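Local coordinates for protein DNA ligase (Aquifex aeolicus, PDB 3QWU) that probably acts as an ATP-dependent polynucleotide ligase, joining nucleic-acid ends through an adenylated enzyme intermediate, and binds adenosine and calcium in the crystal, at residues F75-V81 with R213-K219; L154-F159 with L182-E186. All coordinates share one frame; numbering follows the deposited sequence.

Interaction 1 of 2, residues F75-V81 with R213-K219; sequences FWVEEKV and REGVVFK. With ADN (adenosine), chain C.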
ATOM      1  N   PHE A  75      10.723  27.344  19.766  1.00 40.89           N
ATOM      2  CA  PHE A  75      10.527  25.953  20.018  1.00 39.58           C
ATOM      3  C   PHE A  75      11.833  25.239  20.269  1.00 38.84           C
ATOM      4  O   PHE A  75      12.877  25.523  19.661  1.00 39.65           O
ATOM      5  CB  PHE A  75       9.737  25.276  18.869  1.00 38.65           C
ATOM      6  CG  PHE A  75      10.290  25.563  17.538  1.00 38.50           C
ATOM      7  CD1 PHE A  75      11.264  24.746  16.997  1.00 34.85           C
ATOM      8  CD2 PHE A  75       9.888  26.693  16.837  1.00 37.57           C
ATOM      9  CE1 PHE A  75      11.807  25.027  15.767  1.00 35.14           C
ATOM     10  CE2 PHE A  75      10.443  26.993  15.642  1.00 38.26           C
ATOM     11  CZ  PHE A  75      11.409  26.143  15.078  1.00 36.21           C
ATOM     12  N   TRP A  76      11.741  24.280  21.167  1.00 37.68           N
ATOM     13  CA  TRP A  76      12.851  23.411  21.471  1.00 37.41           C
ATOM     14  C   TRP A  76      12.907  22.238  20.460  1.00 35.72           C
ATOM     15  O   TRP A  76      11.883  21.665  20.092  1.00 34.64           O
ATOM     16  CB  TRP A  76      12.697  22.880  22.902  1.00 37.14           C
ATOM     17  CG  TRP A  76      12.934  23.912  23.978  1.00 38.61           C
ATOM     18  CD1 TRP A  76      11.999  24.651  24.622  1.00 38.50           C
ATOM     19  CD2 TRP A  76      14.192  24.293  24.526  1.00 40.73           C
ATOM     20  NE1 TRP A  76      12.582  25.455  25.556  1.00 40.86           N
ATOM     21  CE2 TRP A  76      13.934  25.264  25.519  1.00 41.42           C
ATOM     22  CE3 TRP A  76      15.517  23.900  24.288  1.00 40.44           C
ATOM     23  CZ2 TRP A  76      14.942  25.856  26.263  1.00 40.84           C
ATOM     24  CZ3 TRP A  76      16.527  24.486  25.047  1.00 42.72           C
ATOM     25  CH2 TRP A  76      16.232  25.465  26.009  1.00 41.70           C
ATOM     26  N   VAL A  77      14.112  21.887  20.062  1.00 34.68           N
ATOM     27  CA  VAL A  77      14.348  20.798  19.126  1.00 33.56           C
ATOM     28  C   VAL A  77      15.026  19.710  19.870  1.00 33.71           C
ATOM     29  O   VAL A  77      16.043  19.933  20.487  1.00 34.85           O
ATOM     30  CB  VAL A  77      15.164  21.291  17.976  1.00 33.90           C
ATOM     31  CG1 VAL A  77      15.563  20.164  17.051  1.00 31.54           C
ATOM     32  CG2 VAL A  77      14.315  22.349  17.204  1.00 32.14           C
ATOM     33  N   GLU A  78      14.392  18.553  19.895  1.00 34.55           N
ATOM     34  CA  GLU A  78      14.883  17.351  20.585  1.00 35.75           C
ATOM     35  C   GLU A  78      15.096  16.189  19.601  1.00 34.36           C
ATOM     36  O   GLU A  78      14.412  16.115  18.610  1.00 34.10           O
ATOM     37  CB  GLU A  78      13.870  16.883  21.632  1.00 35.58           C
ATOM     38  CG  GLU A  78      13.775  17.811  22.766  1.00 40.06           C
ATOM     39  CD  GLU A  78      12.879  17.292  23.872  1.00 43.24           C
ATOM     40  OE1 GLU A  78      12.025  16.405  23.637  1.00 45.13           O
ATOM     41  OE2 GLU A  78      13.067  17.776  24.992  1.00 45.83           O
ATOM     42  N   GLU A  79      16.021  15.280  19.907  1.00 33.87           N
ATOM     43  CA  GLU A  79      16.236  14.112  19.074  1.00 33.16           C
ATOM     44  C   GLU A  79      15.073  13.143  19.254  1.00 32.50           C
ATOM     45  O   GLU A  79      14.624  12.901  20.367  1.00 31.10           O
ATOM     46  CB  GLU A  79      17.532  13.373  19.397  1.00 32.84           C
ATOM     47  CG  GLU A  79      17.673  12.089  18.511  1.00 32.82           C
ATOM     48  CD  GLU A  79      18.891  11.208  18.841  1.00 31.68           C
ATOM     49  OE1 GLU A  79      19.607  11.535  19.796  1.00 31.80           O
ATOM     50  OE2 GLU A  79      19.130  10.195  18.143  1.00 28.12           O
ATOM     51  N   LYS A  80      14.603  12.621  18.127  1.00 31.91           N
ATOM     52  CA  LYS A  80      13.620  11.587  18.103  1.00 32.12           C
ATOM     53  C   LYS A  80      14.383  10.232  18.040  1.00 32.23           C
ATOM     54  O   LYS A  80      15.124   9.911  17.090  1.00 31.35           O
ATOM     55  CB  LYS A  80      12.652  11.765  16.908  1.00 32.83           C
ATOM     56  CG  LYS A  80      11.398  10.924  17.117  1.00 36.10           C
ATOM     57  CD  LYS A  80      10.434  10.842  15.964  1.00 40.31           C
ATOM     58  CE  LYS A  80       9.436   9.600  16.183  1.00 43.66           C
ATOM     59  NZ  LYS A  80      10.060   8.303  16.852  1.00 47.66           N
ATOM     60  N   VAL A  81      14.275   9.477  19.112  1.00 32.76           N
ATOM     61  CA  VAL A  81      15.038   8.245  19.256  1.00 32.34           C
ATOM     62  C   VAL A  81      14.113   7.109  18.814  1.00 32.06           C
ATOM     63  O   VAL A  81      12.935   7.029  19.200  1.00 31.07           O
ATOM     64  CB  VAL A  81      15.514   8.027  20.731  1.00 32.00           C
ATOM     65  CG1 VAL A  81      16.042   6.607  20.901  1.00 31.94           C
ATOM     66  CG2 VAL A  81      16.577   9.021  21.112  1.00 30.83           C
ATOM     67  N   ARG A 213      20.452   8.976  12.366  1.00 30.05           N
ATOM     68  CA  ARG A 213      19.498   9.219  13.456  1.00 29.54           C
ATOM     69  C   ARG A 213      18.094   9.328  12.904  1.00 28.99           C
ATOM     70  O   ARG A 213      17.912   9.486  11.685  1.00 28.32           O
ATOM     71  CB  ARG A 213      19.906  10.484  14.213  1.00 31.12           C
ATOM     72  CG  ARG A 213      21.070  10.124  15.142  1.00 31.90           C
ATOM     73  CD  ARG A 213      21.696  11.187  15.891  1.00 34.18           C
ATOM     74  NE  ARG A 213      22.894  10.598  16.477  1.00 40.76           N
ATOM     75  CZ  ARG A 213      23.134  10.441  17.773  1.00 44.70           C
ATOM     76  NH1 ARG A 213      22.282  10.903  18.724  1.00 44.69           N
ATOM     77  NH2 ARG A 213      24.273   9.857  18.117  1.00 42.70           N
ATOM     78  N   GLU A 214      17.098   9.169  13.755  1.00 28.06           N
ATOM     79  CA  GLU A 214      15.745   9.075  13.208  1.00 28.61           C
ATOM     80  C   GLU A 214      15.187  10.411  12.722  1.00 28.82           C
ATOM     81  O   GLU A 214      14.530  10.476  11.693  1.00 29.12           O
ATOM     82  CB  GLU A 214      14.774   8.448  14.181  1.00 28.41           C
ATOM     83  CG  GLU A 214      13.466   8.148  13.483  1.00 29.80           C
ATOM     84  CD  GLU A 214      12.508   7.396  14.376  1.00 36.62           C
ATOM     85  OE1 GLU A 214      11.920   6.406  13.880  1.00 41.92           O
ATOM     86  OE2 GLU A 214      12.364   7.770  15.567  1.00 36.17           O
ATOM     87  N   GLY A 215      15.503  11.486  13.432  1.00 29.49           N
ATOM     88  CA  GLY A 215      14.826  12.753  13.243  1.00 29.37           C
ATOM     89  C   GLY A 215      14.788  13.586  14.501  1.00 28.95           C
ATOM     90  O   GLY A 215      15.566  13.360  15.417  1.00 29.93           O
ATOM     91  N   VAL A 216      13.905  14.570  14.536  1.00 28.82           N
ATOM     92  CA  VAL A 216      13.724  15.393  15.712  1.00 28.67           C
ATOM     93  C   VAL A 216      12.258  15.553  16.023  1.00 29.24           C
ATOM     94  O   VAL A 216      11.397  15.333  15.153  1.00 28.20           O
ATOM     95  CB  VAL A 216      14.371  16.800  15.489  1.00 30.31           C
ATOM     96  CG1 VAL A 216      15.845  16.648  15.158  1.00 26.51           C
ATOM     97  CG2 VAL A 216      13.614  17.572  14.359  1.00 29.03           C
ATOM     98  N   VAL A 217      11.976  15.939  17.276  1.00 30.64           N
ATOM     99  CA  VAL A 217      10.646  16.452  17.684  1.00 30.26           C
ATOM    100  C   VAL A 217      10.720  17.911  18.051  1.00 30.44           C
ATOM    101  O   VAL A 217      11.559  18.308  18.816  1.00 29.73           O
ATOM    102  CB  VAL A 217      10.086  15.702  18.912  1.00 30.49           C
ATOM    103  CG1 VAL A 217       8.653  16.151  19.219  1.00 28.09           C
ATOM    104  CG2 VAL A 217      10.113  14.231  18.668  1.00 30.04           C
ATOM    105  N   PHE A 218       9.823  18.717  17.499  1.00 31.43           N
ATOM    106  CA  PHE A 218       9.779  20.137  17.791  1.00 31.87           C
ATOM    107  C   PHE A 218       8.724  20.383  18.873  1.00 32.21           C
ATOM    108  O   PHE A 218       7.640  19.823  18.783  1.00 31.64           O
ATOM    109  CB  PHE A 218       9.407  20.905  16.529  1.00 32.55           C
ATOM    110  CG  PHE A 218      10.333  20.656  15.367  1.00 33.21           C
ATOM    111  CD1 PHE A 218      11.551  21.286  15.304  1.00 34.61           C
ATOM    112  CD2 PHE A 218       9.952  19.832  14.315  1.00 32.92           C
ATOM    113  CE1 PHE A 218      12.403  21.118  14.245  1.00 34.81           C
ATOM    114  CE2 PHE A 218      10.795  19.639  13.265  1.00 34.32           C
ATOM    115  CZ  PHE A 218      12.056  20.306  13.232  1.00 35.33           C
ATOM    116  N   LYS A 219       9.056  21.191  19.888  1.00 33.51           N
ATOM    117  CA  LYS A 219       8.166  21.448  21.074  1.00 35.38           C
ATOM    118  C   LYS A 219       8.036  22.921  21.420  1.00 37.18           C
ATOM    119  O   LYS A 219       8.970  23.531  21.917  1.00 37.47           O
ATOM    120  CB  LYS A 219       8.646  20.697  22.308  1.00 34.94           C
ATOM    121  CG  LYS A 219       8.897  19.235  21.997  1.00 36.10           C
ATOM    122  CD  LYS A 219       9.069  18.302  23.187  1.00 37.03           C
ATOM    123  CE  LYS A 219       9.314  16.845  22.675  1.00 35.08           C
ATOM    124  NZ  LYS A 219       9.631  15.845  23.768  1.00 38.11           N
TER
HETATM  125  O5' ADN C 501       4.873   9.677  18.123  1.00 52.75           O
HETATM  126  C5' ADN C 501       6.268   9.970  18.218  1.00 45.58           C
HETATM  127  C4' ADN C 501       6.962   8.886  19.034  1.00 45.03           C
HETATM  128  O4' ADN C 501       8.415   9.033  18.995  1.00 43.57           O
HETATM  129  C3' ADN C 501       6.569   8.979  20.503  1.00 44.17           C
HETATM  130  O3' ADN C 501       5.414   8.227  20.866  1.00 45.67           O
HETATM  131  C2' ADN C 501       7.820   8.522  21.246  1.00 42.47           C
HETATM  132  O2' ADN C 501       7.691   7.178  21.677  1.00 41.05           O
HETATM  133  C1' ADN C 501       8.982   8.644  20.263  1.00 41.97           C
HETATM  134  N9  ADN C 501       9.984   9.653  20.641  1.00 40.32           N
HETATM  135  C8  ADN C 501      11.317   9.476  20.492  1.00 41.58           C
HETATM  136  N7  ADN C 501      12.026  10.554  20.906  1.00 38.64           N
HETATM  137  C5  ADN C 501      11.092  11.458  21.302  1.00 37.66           C
HETATM  138  C6  ADN C 501      11.155  12.831  21.813  1.00 39.30           C
HETATM  139  N6  ADN C 501      12.388  13.388  21.976  1.00 37.84           N
HETATM  140  N1  ADN C 501       9.984  13.452  22.156  1.00 40.76           N
HETATM  141  C2  ADN C 501       8.781  12.840  21.962  1.00 40.06           C
HETATM  142  N3  ADN C 501       8.655  11.579  21.457  1.00 37.59           N
HETATM  143  C4  ADN C 501       9.756  10.864  21.138  1.00 38.96           C
HETATM  144  O   HOH W   1      17.592   9.246  16.445  1.00 28.42           O

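Interaction 2 of 2, residues L154-F159 with L182-E186; sequences LFVFDF and LPHVE. With ADN (adenosine), chain C.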
ATOM      1  N   LEU A 154      17.416   3.821  28.105  1.00 31.17           N
ATOM      2  CA  LEU A 154      16.197   4.530  28.237  1.00 31.53           C
ATOM      3  C   LEU A 154      16.531   6.005  28.152  1.00 30.73           C
ATOM      4  O   LEU A 154      17.529   6.428  28.651  1.00 32.28           O
ATOM      5  CB  LEU A 154      15.550   4.122  29.530  1.00 32.41           C
ATOM      6  CG  LEU A 154      14.335   4.869  29.995  1.00 33.01           C
ATOM      7  CD1 LEU A 154      13.526   3.953  30.890  1.00 33.56           C
ATOM      8  CD2 LEU A 154      14.836   6.101  30.698  1.00 34.39           C
ATOM      9  N   PHE A 155      15.702   6.759  27.463  1.00 29.51           N
ATOM     10  CA  PHE A 155      15.894   8.160  27.280  1.00 29.43           C
ATOM     11  C   PHE A 155      14.608   8.926  27.536  1.00 29.95           C
ATOM     12  O   PHE A 155      13.679   8.839  26.738  1.00 29.59           O
ATOM     13  CB  PHE A 155      16.368   8.392  25.852  1.00 30.17           C
ATOM     14  CG  PHE A 155      17.705   7.720  25.525  1.00 29.74           C
ATOM     15  CD1 PHE A 155      18.891   8.313  25.847  1.00 33.20           C
ATOM     16  CD2 PHE A 155      17.750   6.503  24.907  1.00 32.14           C
ATOM     17  CE1 PHE A 155      20.152   7.675  25.546  1.00 32.17           C
ATOM     18  CE2 PHE A 155      18.997   5.892  24.604  1.00 31.29           C
ATOM     19  CZ  PHE A 155      20.173   6.484  24.970  1.00 27.39           C
ATOM     20  N   VAL A 156      14.546   9.646  28.666  1.00 30.00           N
ATOM     21  CA  VAL A 156      13.438  10.520  28.986  1.00 30.36           C
ATOM     22  C   VAL A 156      13.302  11.684  27.964  1.00 30.37           C
ATOM     23  O   VAL A 156      14.298  12.291  27.555  1.00 30.48           O
ATOM     24  CB  VAL A 156      13.627  11.151  30.431  1.00 31.85           C
ATOM     25  CG1 VAL A 156      12.451  12.113  30.768  1.00 31.70           C
ATOM     26  CG2 VAL A 156      13.784  10.085  31.487  1.00 29.94           C
ATOM     27  N   PHE A 157      12.070  11.934  27.515  1.00 29.25           N
ATOM     28  CA  PHE A 157      11.739  13.063  26.654  1.00 28.33           C
ATOM     29  C   PHE A 157      10.527  13.858  27.158  1.00 29.49           C
ATOM     30  O   PHE A 157      10.212  14.950  26.626  1.00 30.10           O
ATOM     31  CB  PHE A 157      11.491  12.587  25.205  1.00 27.51           C
ATOM     32  CG  PHE A 157      10.387  11.577  25.054  1.00 28.54           C
ATOM     33  CD1 PHE A 157       9.072  11.925  25.190  1.00 28.46           C
ATOM     34  CD2 PHE A 157      10.669  10.252  24.785  1.00 30.13           C
ATOM     35  CE1 PHE A 157       8.070  10.917  25.064  1.00 32.08           C
ATOM     36  CE2 PHE A 157       9.667   9.296  24.680  1.00 30.39           C
ATOM     37  CZ  PHE A 157       8.386   9.628  24.836  1.00 27.76           C
ATOM     38  N   ASP A 158       9.801  13.333  28.147  1.00 29.83           N
ATOM     39  CA  ASP A 158       8.672  14.102  28.697  1.00 31.63           C
ATOM     40  C   ASP A 158       8.318  13.659  30.132  1.00 32.08           C
ATOM     41  O   ASP A 158       8.733  12.577  30.588  1.00 31.12           O
ATOM     42  CB  ASP A 158       7.432  14.049  27.729  1.00 31.49           C
ATOM     43  CG  ASP A 158       7.440  15.188  26.631  1.00 35.13           C
ATOM     44  OD1 ASP A 158       7.720  16.376  26.988  1.00 35.90           O
ATOM     45  OD2 ASP A 158       7.148  14.895  25.430  1.00 32.48           O
ATOM     46  N   PHE A 159       7.615  14.531  30.847  1.00 32.68           N
ATOM     47  CA  PHE A 159       6.912  14.134  32.055  1.00 33.98           C
ATOM     48  C   PHE A 159       5.460  14.510  31.898  1.00 34.72           C
ATOM     49  O   PHE A 159       5.127  15.559  31.351  1.00 34.50           O
ATOM     50  CB  PHE A 159       7.432  14.842  33.308  1.00 35.46           C
ATOM     51  CG  PHE A 159       8.846  14.500  33.677  1.00 34.09           C
ATOM     52  CD1 PHE A 159       9.127  13.369  34.384  1.00 32.72           C
ATOM     53  CD2 PHE A 159       9.892  15.354  33.348  1.00 36.07           C
ATOM     54  CE1 PHE A 159      10.422  13.080  34.727  1.00 33.33           C
ATOM     55  CE2 PHE A 159      11.215  15.053  33.711  1.00 34.64           C
ATOM     56  CZ  PHE A 159      11.474  13.913  34.357  1.00 30.79           C
ATOM     57  N   LEU A 182      18.863  12.024  35.161  1.00 39.77           N
ATOM     58  CA  LEU A 182      18.240  11.041  34.288  1.00 38.30           C
ATOM     59  C   LEU A 182      18.891  11.009  32.891  1.00 37.10           C
ATOM     60  O   LEU A 182      19.388  12.004  32.416  1.00 36.61           O
ATOM     61  CB  LEU A 182      16.735  11.337  34.201  1.00 38.08           C
ATOM     62  CG  LEU A 182      16.024  11.351  35.581  1.00 37.91           C
ATOM     63  CD1 LEU A 182      14.536  11.657  35.466  1.00 33.01           C
ATOM     64  CD2 LEU A 182      16.255  10.000  36.303  1.00 36.72           C
ATOM     65  N   PRO A 183      18.901   9.842  32.252  1.00 35.88           N
ATOM     66  CA  PRO A 183      19.255   9.788  30.838  1.00 35.59           C
ATOM     67  C   PRO A 183      18.125  10.428  30.016  1.00 35.76           C
ATOM     68  O   PRO A 183      16.935  10.187  30.303  1.00 36.09           O
ATOM     69  CB  PRO A 183      19.355   8.282  30.560  1.00 35.01           C
ATOM     70  CG  PRO A 183      18.446   7.613  31.604  1.00 34.67           C
ATOM     71  CD  PRO A 183      18.358   8.567  32.771  1.00 35.88           C
ATOM     72  N   HIS A 184      18.479  11.240  29.022  1.00 35.28           N
ATOM     73  CA  HIS A 184      17.501  12.054  28.292  1.00 35.23           C
ATOM     74  C   HIS A 184      17.820  12.087  26.797  1.00 33.91           C
ATOM     75  O   HIS A 184      18.926  11.768  26.380  1.00 32.33           O
ATOM     76  CB  HIS A 184      17.550  13.477  28.827  1.00 35.85           C
ATOM     77  CG  HIS A 184      18.923  14.067  28.726  1.00 40.37           C
ATOM     78  ND1 HIS A 184      19.799  14.094  29.790  1.00 43.75           N
ATOM     79  CD2 HIS A 184      19.611  14.537  27.657  1.00 41.89           C
ATOM     80  CE1 HIS A 184      20.954  14.601  29.386  1.00 48.11           C
ATOM     81  NE2 HIS A 184      20.866  14.878  28.096  1.00 45.69           N
ATOM     82  N   VAL A 185      16.840  12.491  25.991  1.00 33.42           N
ATOM     83  CA  VAL A 185      17.050  12.626  24.540  1.00 31.97           C
ATOM     84  C   VAL A 185      17.969  13.821  24.380  1.00 31.85           C
ATOM     85  O   VAL A 185      17.981  14.684  25.257  1.00 33.24           O
ATOM     86  CB  VAL A 185      15.692  12.794  23.788  1.00 32.70           C
ATOM     87  CG1 VAL A 185      14.859  11.492  23.881  1.00 31.34           C
ATOM     88  CG2 VAL A 185      14.868  13.962  24.349  1.00 30.78           C
ATOM     89  N   GLU A 186      18.803  13.846  23.339  1.00 30.32           N
ATOM     90  CA  GLU A 186      19.679  14.984  23.080  1.00 29.06           C
ATOM     91  C   GLU A 186      18.812  16.211  22.865  1.00 29.33           C
ATOM     92  O   GLU A 186      17.807  16.125  22.172  1.00 27.08           O
ATOM     93  CB  GLU A 186      20.579  14.745  21.837  1.00 28.33           C
ATOM     94  CG  GLU A 186      21.339  16.038  21.369  1.00 27.80           C
ATOM     95  CD  GLU A 186      22.293  15.851  20.201  1.00 28.70           C
ATOM     96  OE1 GLU A 186      22.233  14.802  19.556  1.00 30.39           O
ATOM     97  OE2 GLU A 186      23.106  16.768  19.900  1.00 30.91           O
TER
HETATM   98  O5' ADN C 501       4.873   9.677  18.123  1.00 52.75           O
HETATM   99  C5' ADN C 501       6.268   9.970  18.218  1.00 45.58           C
HETATM  100  C4' ADN C 501       6.962   8.886  19.034  1.00 45.03           C
HETATM  101  O4' ADN C 501       8.415   9.033  18.995  1.00 43.57           O
HETATM  102  C3' ADN C 501       6.569   8.979  20.503  1.00 44.17           C
HETATM  103  O3' ADN C 501       5.414   8.227  20.866  1.00 45.67           O
HETATM  104  C2' ADN C 501       7.820   8.522  21.246  1.00 42.47           C
HETATM  105  O2' ADN C 501       7.691   7.178  21.677  1.00 41.05           O
HETATM  106  C1' ADN C 501       8.982   8.644  20.263  1.00 41.97           C
HETATM  107  N9  ADN C 501       9.984   9.653  20.641  1.00 40.32           N
HETATM  108  C8  ADN C 501      11.317   9.476  20.492  1.00 41.58           C
HETATM  109  N7  ADN C 501      12.026  10.554  20.906  1.00 38.64           N
HETATM  110  C5  ADN C 501      11.092  11.458  21.302  1.00 37.66           C
HETATM  111  C6  ADN C 501      11.155  12.831  21.813  1.00 39.30           C
HETATM  112  N6  ADN C 501      12.388  13.388  21.976  1.00 37.84           N
HETATM  113  N1  ADN C 501       9.984  13.452  22.156  1.00 40.76           N
HETATM  114  C2  ADN C 501       8.781  12.840  21.962  1.00 40.06           C
HETATM  115  N3  ADN C 501       8.655  11.579  21.457  1.00 37.59           N
HETATM  116  C4  ADN C 501       9.756  10.864  21.138  1.00 38.96           C

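Interaction 1 of 2, residues F75-V81 with R213-K219
Two motifs of the covalent nucleotidyltransferase fold lie side by side where strand 75-80 runs antiparallel to strand 215-219, with Trp76 paired to Lys219 and Glu78 to Val217. Backbone bonds join both pairs in each direction; Glu78 N reaches Val217 O at 3.0 Å along a nearly straight line. On the face that carries Val77 and Phe218, Val77 CG2 abuts the edge of the Phe218 ring 3.5 Å from CD1, and the Phe75 ring meets that ring obliquely. The adenosine lies on the other face. There Lys219, extended from CG to NZ, crosses the Glu78 side chain at about a right angle; its NZ forms a salt bridge with Glu78 OE1, modelled so short that its exact length is doubtful, and bonds to adenosine N1 at 2.9 Å. Glu79 O accepts a hydrogen bond from adenosine N6 at 2.8 Å. The sequences match the KxDG motif, beginning at Lys80, and the EGxVxK motif, Glu214 to Lys219; the KxDG lysine carries AMP in relatives. The Lys80 chain bends only at its last torsion (chi4 -36°), bringing NZ to 2.7 Å from Glu214 OE2, above the carboxylate plane, and 2.8 Å from adenosine O4'. Were Lys80 an alanine, the Glu214 carboxylate would probably be left without its mate and the ribose oxygen without its donor. Glu79 meets Arg213 in a weak salt bridge, while its OE2 holds Tyr147 and a water that also joins Lys80 O to Glu214 N.

Interaction 2 of 2, residues L154-F159 with L182-E186
Phe157 and Val185 meet at the adenine, Phe157 CB lying 3.7 Å from Val185 CG2 while both side chains touch the base. The adenine covers one face of the phenyl ring, with adenosine N3 3.6 Å above the ring centre. With CG set between the backbone N and the carbonyl carbon (chi1 59°), the ring is turned flat against the base. Val185 comes in beside it: CG1 lies at the ring edge, and CG2 is 3.5 Å from adenosine N6.

Behind this first shell, the backbones hold the two residues in place. Val156 uses both its polar backbone atoms, N donating to Pro183 O at 2.9 Å and O accepting a bond from Val185 N at 3.0 Å, while His184 CA adds a C-H contact to the same carbonyl. This single bridge attaches the loop between helix 170-180 and strand 187-191 to strand 153-161, the outermost strand of its antiparallel sheet. On the far side of the bridge, Leu154 CD2 packs against Pro183 CG, and Leu182 CD1 approaches the edge of the Phe159 ring, near its plane, 4.0 Å from CZ. A classic beta bulge, in which Phe157 and Asp158 both face Cys130, offsets the regular pairing of the strand beside the base. Lys173 of helix 170-180 joins Phe157 O to Asp158 OD1, two acceptors that lie close together.

Across the pair, then, polar bonding is confined to the main chain and the side chains are left to apolar contact; Phe157 and Val185 meet the adenine through fit and dispersion, and the hydrogen bonds to the nucleoside come from other residues, among them Glu132 and Asn85.

Interaction 2 is nested inside the chain loop that interaction 1 closes, and the centres of the two lie about 12 Å apart with adenosine touching both. The adenine is sandwiched between them: Phe157 covers one face, and on the opposite face Val217 CG2 of interaction 1 comes within 3.6 Å of adenosine N1. The two contacts also touch directly. Lys219 NZ forms a salt bridge with Asp158 OD2 at 3.1 Å, Glu79 N probably bonds to Glu186 O at 3.0 Å, and Val185 CB packs on Glu79 O. Interaction 1 supplies much of the polar recognition, with Glu132 and Asn85 adding further hydrogen bonds, and interaction 2 an aromatic and aliphatic wall.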